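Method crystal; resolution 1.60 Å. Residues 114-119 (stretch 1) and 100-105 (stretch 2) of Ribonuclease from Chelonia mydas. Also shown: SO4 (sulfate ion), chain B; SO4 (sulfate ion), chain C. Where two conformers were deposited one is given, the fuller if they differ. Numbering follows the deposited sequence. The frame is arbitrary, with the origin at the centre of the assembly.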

ATOM      1  N   HIS A 114      -5.377   6.783  -3.737  1.00 15.40           N
ATOM      2  CA  HIS A 114      -5.741   5.432  -3.280  1.00 15.48           C
ATOM      3  C   HIS A 114      -4.920   4.366  -3.997  1.00 14.88           C
ATOM      4  O   HIS A 114      -4.486   4.535  -5.127  1.00 14.93           O
ATOM      5  CB  HIS A 114      -7.216   5.116  -3.547  1.00 16.22           C
ATOM      6  CG  HIS A 114      -8.172   6.141  -3.019  0.80 18.00           C
ATOM      7  ND1 HIS A 114      -8.293   6.416  -1.676  0.80 21.77           N
ATOM      8  CD2 HIS A 114      -9.047   6.955  -3.657  0.80 22.06           C
ATOM      9  CE1 HIS A 114      -9.198   7.367  -1.506  0.80 22.95           C
ATOM     10  NE2 HIS A 114      -9.672   7.709  -2.692  0.80 23.97           N
ATOM     11  N   TYR A 115      -4.748   3.238  -3.322  1.00 14.19           N
ATOM     12  CA  TYR A 115      -4.148   2.072  -3.959  1.00 14.79           C
ATOM     13  C   TYR A 115      -5.288   1.192  -4.411  1.00 15.78           C
ATOM     14  O   TYR A 115      -6.186   0.890  -3.613  1.00 16.36           O
ATOM     15  CB  TYR A 115      -3.256   1.350  -2.950  1.00 14.92           C
ATOM     16  CG  TYR A 115      -2.567   0.122  -3.513  1.00 14.43           C
ATOM     17  CD1 TYR A 115      -1.317   0.225  -4.112  1.00 15.54           C
ATOM     18  CD2 TYR A 115      -3.191  -1.137  -3.487  1.00 12.87           C
ATOM     19  CE1 TYR A 115      -0.687  -0.892  -4.660  1.00 13.25           C
ATOM     20  CE2 TYR A 115      -2.547  -2.261  -4.011  1.00 14.88           C
ATOM     21  CZ  TYR A 115      -1.303  -2.136  -4.591  1.00 16.03           C
ATOM     22  OH  TYR A 115      -0.642  -3.214  -5.130  1.00 17.49           O
ATOM     23  N   ASP A 116      -5.259   0.749  -5.660  1.00 16.01           N
ATOM     24  CA  ASP A 116      -6.306  -0.155  -6.138  0.70 16.67           C
ATOM     25  C   ASP A 116      -5.899  -1.618  -6.026  1.00 16.96           C
ATOM     26  O   ASP A 116      -6.433  -2.346  -5.202  1.00 17.56           O
ATOM     27  CB  ASP A 116      -6.777   0.189  -7.541  0.70 17.56           C
ATOM     28  CG  ASP A 116      -7.929  -0.683  -7.969  0.70 18.02           C
ATOM     29  OD1 ASP A 116      -8.686  -1.098  -7.067  0.70 21.48           O
ATOM     30  OD2 ASP A 116      -8.082  -0.926  -9.169  0.70 16.30           O
ATOM     31  N   ARG A 117      -4.940  -2.052  -6.847  1.00 16.85           N
ATOM     32  CA  ARG A 117      -4.511  -3.445  -6.828  1.00 17.42           C
ATOM     33  C   ARG A 117      -3.173  -3.593  -7.531  1.00 16.92           C
ATOM     34  O   ARG A 117      -2.746  -2.677  -8.237  1.00 16.39           O
ATOM     35  CB  ARG A 117      -5.580  -4.324  -7.497  1.00 17.51           C
ATOM     36  CG  ARG A 117      -5.806  -4.084  -8.991  1.00 19.91           C
ATOM     37  CD  ARG A 117      -6.752  -5.186  -9.483  1.00 25.29           C
ATOM     38  NE  ARG A 117      -7.047  -5.136 -10.899  1.00 29.88           N
ATOM     39  CZ  ARG A 117      -6.300  -5.697 -11.846  1.00 32.01           C
ATOM     40  NH1 ARG A 117      -5.181  -6.341 -11.524  1.00 33.49           N
ATOM     41  NH2 ARG A 117      -6.672  -5.605 -13.116  1.00 32.83           N
ATOM     42  N   ALA A 118      -2.541  -4.750  -7.338  1.00 17.23           N
ATOM     43  CA  ALA A 118      -1.420  -5.174  -8.168  1.00 17.61           C
ATOM     44  C   ALA A 118      -1.946  -5.684  -9.507  1.00 19.53           C
ATOM     45  O   ALA A 118      -3.069  -6.223  -9.574  1.00 19.53           O
ATOM     46  CB  ALA A 118      -0.621  -6.261  -7.463  1.00 18.52           C
ATOM     47  N   ILE A 119      -1.145  -5.465 -10.551  1.00 20.10           N
ATOM     48  CA  ILE A 119      -1.430  -5.935 -11.908  0.60 21.59           C
ATOM     49  C   ILE A 119      -0.730  -7.273 -12.128  1.00 22.02           C
ATOM     50  O   ILE A 119       0.424  -7.458 -11.699  1.00 23.49           O
ATOM     51  CB  ILE A 119      -0.916  -4.936 -12.977  0.60 22.28           C
ATOM     52  CG1 ILE A 119      -1.710  -3.642 -12.942  0.60 22.30           C
ATOM     53  CG2 ILE A 119      -0.955  -5.559 -14.382  0.60 22.88           C
ATOM     54  CD1 ILE A 119      -0.991  -2.492 -13.588  0.60 21.37           C
TER
HETATM   55  S   SO4 B 120      -6.914   3.272   0.102  1.00 31.24           S
HETATM   56  O1  SO4 B 120      -6.307   2.730   1.315  1.00 31.31           O
HETATM   57  O2  SO4 B 120      -8.279   2.777  -0.074  1.00 35.13           O
HETATM   58  O3  SO4 B 120      -6.957   4.753   0.131  1.00 32.24           O
HETATM   59  O4  SO4 B 120      -6.160   2.811  -1.049  1.00 29.13           O
HETATM   60  S   SO4 C 121      -4.576  -7.476  -5.151  1.00 40.64           S
HETATM   61  O1  SO4 C 121      -4.175  -8.178  -3.922  1.00 40.51           O
HETATM   62  O2  SO4 C 121      -4.827  -8.436  -6.221  1.00 41.85           O
HETATM   63  O3  SO4 C 121      -5.815  -6.708  -4.966  1.00 40.65           O
HETATM   64  O4  SO4 C 121      -3.503  -6.555  -5.516  1.00 39.78           O
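Stretch 2, residues 100-105: TQRIRI

Stretch 2 is extended throughout and lies against the strand 114-118 as an antiparallel neighbour: the N-to-C directions differ by 140°, the axes approach to 4.6 Å, and 633 Å² is buried, both sides summed. At His114 the contact is made by the backbone, His114 O lying 3.3 Å from Ile105 CB, while the ring leads away and His114 ND1 donates to O3 of the chain B sulfate at 2.8 Å. Tyr115 pairs with Ile105 in a non-hydrogen-bonded bridge, CA to CA 4.5 Å; its N is therefore free to donate to O4 of the same sulfate at 2.7 Å. With chi1 at t, the tyrosine ring reaches back along stretch 2, Tyr115 OH coming within 3.5 Å of Ile103 CG2 and Tyr115 CD1 within 4.1 Å of Ile105 CG2.

The register then shifts by one residue. Asp116, with phi/psi of -95/-70, is the extra residue of a beta bulge, and the evidence is a shared acceptor: Arg104 O receives Asp116 N at 2.9 Å and Arg117 N at 3.2 Å. Arg104 N returns a bond to Arg117 O at 2.8 Å, completing the pair, CA to CA 5.4 Å. Water 2 links Asp116 OD2 (2.6 Å) to Arg104 NH1 (3.0 Å). The two arginines share one face of the sheet, bringing like charges close, with Arg117 NH2 3.5 Å from Arg104 NH1.

Ala118 returns to the face of Tyr115, opposite Ile103 at a CA to CA distance of 4.4 Å; its N turns to O4 of the chain C sulfate at 2.7 Å. Ile119 closes the ladder with a nearly linear bond, Ile119 N to Arg102 O, 2.8 Å and 178°. Water 1 extends it, donating to Ile119 O at 2.7 Å and accepting from Arg102 N at 2.9 Å, while Ile119 CD1 lies over one face of the Arg102 guanidinium.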

ATOM      1  N   THR A 100       6.828  -8.718  -6.826  1.00 15.12           N
ATOM      2  CA  THR A 100       7.333  -7.602  -7.626  1.00 15.35           C
ATOM      3  C   THR A 100       6.377  -7.448  -8.809  1.00 15.60           C
ATOM      4  O   THR A 100       6.340  -8.315  -9.707  1.00 16.10           O
ATOM      5  CB  THR A 100       8.794  -7.833  -8.097  1.00 14.78           C
ATOM      6  OG1 THR A 100       9.596  -8.297  -6.994  1.00 15.67           O
ATOM      7  CG2 THR A 100       9.403  -6.539  -8.608  1.00 15.42           C
ATOM      8  N   GLN A 101       5.584  -6.370  -8.796  1.00 14.58           N
ATOM      9  CA  GLN A 101       4.425  -6.262  -9.680  1.00 14.65           C
ATOM     10  C   GLN A 101       4.194  -4.806 -10.035  1.00 13.89           C
ATOM     11  O   GLN A 101       4.500  -3.918  -9.221  1.00 13.62           O
ATOM     12  CB  GLN A 101       3.182  -6.780  -8.964  1.00 14.51           C
ATOM     13  CG  GLN A 101       3.195  -8.289  -8.661  1.00 18.17           C
ATOM     14  CD  GLN A 101       1.863  -8.739  -8.141  1.00 21.15           C
ATOM     15  OE1 GLN A 101       0.938  -9.004  -8.917  1.00 26.79           O
ATOM     16  NE2 GLN A 101       1.728  -8.766  -6.830  1.00 21.74           N
ATOM     17  N   ARG A 102       3.678  -4.578 -11.248  1.00 13.50           N
ATOM     18  CA  ARG A 102       3.115  -3.255 -11.560  1.00 12.31           C
ATOM     19  C   ARG A 102       1.880  -3.043 -10.688  1.00 12.53           C
ATOM     20  O   ARG A 102       1.257  -3.992 -10.189  1.00 12.69           O
ATOM     21  CB  ARG A 102       2.764  -3.116 -13.056  1.00 12.59           C
ATOM     22  CG  ARG A 102       3.993  -3.263 -13.987  1.00 16.53           C
ATOM     23  CD  ARG A 102       3.591  -3.446 -15.456  1.00 18.94           C
ATOM     24  NE  ARG A 102       2.760  -2.365 -15.956  1.00 22.11           N
ATOM     25  CZ  ARG A 102       1.560  -2.491 -16.517  1.00 22.65           C
ATOM     26  NH1 ARG A 102       1.005  -3.683 -16.704  1.00 24.88           N
ATOM     27  NH2 ARG A 102       0.927  -1.404 -16.936  1.00 23.00           N
ATOM     28  N   ILE A 103       1.532  -1.779 -10.495  1.00 11.23           N
ATOM     29  CA  ILE A 103       0.400  -1.440  -9.629  1.00 11.73           C
ATOM     30  C   ILE A 103      -0.568  -0.473 -10.308  1.00 12.19           C
ATOM     31  O   ILE A 103      -0.178   0.304 -11.198  1.00 11.96           O
ATOM     32  CB  ILE A 103       0.846  -0.850  -8.245  1.00 12.35           C
ATOM     33  CG1 ILE A 103       1.626   0.464  -8.407  1.00 10.70           C
ATOM     34  CG2 ILE A 103       1.649  -1.904  -7.461  1.00 11.54           C
ATOM     35  CD1 ILE A 103       1.936   1.210  -7.100  1.00 12.00           C
ATOM     36  N   ARG A 104      -1.823  -0.515  -9.825  1.00 11.70           N
ATOM     37  CA  ARG A 104      -2.905   0.341 -10.312  1.00 11.76           C
ATOM     38  C   ARG A 104      -3.326   1.181  -9.126  1.00 12.00           C
ATOM     39  O   ARG A 104      -3.671   0.633  -8.064  1.00 11.37           O
ATOM     40  CB  ARG A 104      -4.095  -0.509 -10.818  1.00 11.68           C
ATOM     41  CG  ARG A 104      -5.276   0.332 -11.283  1.00 13.92           C
ATOM     42  CD  ARG A 104      -6.333  -0.489 -11.978  1.00 16.70           C
ATOM     43  NE  ARG A 104      -5.827  -0.939 -13.272  1.00 15.74           N
ATOM     44  CZ  ARG A 104      -6.463  -1.781 -14.068  1.00 21.20           C
ATOM     45  NH1 ARG A 104      -7.652  -2.261 -13.697  1.00 20.55           N
ATOM     46  NH2 ARG A 104      -5.903  -2.131 -15.220  1.00 22.80           N
ATOM     47  N   ILE A 105      -3.182   2.482  -9.269  1.00 12.40           N
ATOM     48  CA  ILE A 105      -3.566   3.419  -8.201  1.00 12.29           C
ATOM     49  C   ILE A 105      -4.630   4.418  -8.720  1.00 13.20           C
ATOM     50  O   ILE A 105      -4.834   4.521  -9.917  1.00 13.33           O
ATOM     51  CB  ILE A 105      -2.318   4.170  -7.597  1.00 13.03           C
ATOM     52  CG1 ILE A 105      -1.645   5.075  -8.641  1.00 13.68           C
ATOM     53  CG2 ILE A 105      -1.330   3.156  -7.021  1.00 14.35           C
ATOM     54  CD1 ILE A 105      -0.493   5.934  -8.055  1.00 14.91           C
TER
HETATM   55  O   HOH W   1       2.875  -6.873 -12.791  1.00 23.11           O
HETATM   56  O   HOH W   2      -9.210  -2.115 -11.131  1.00 24.65           O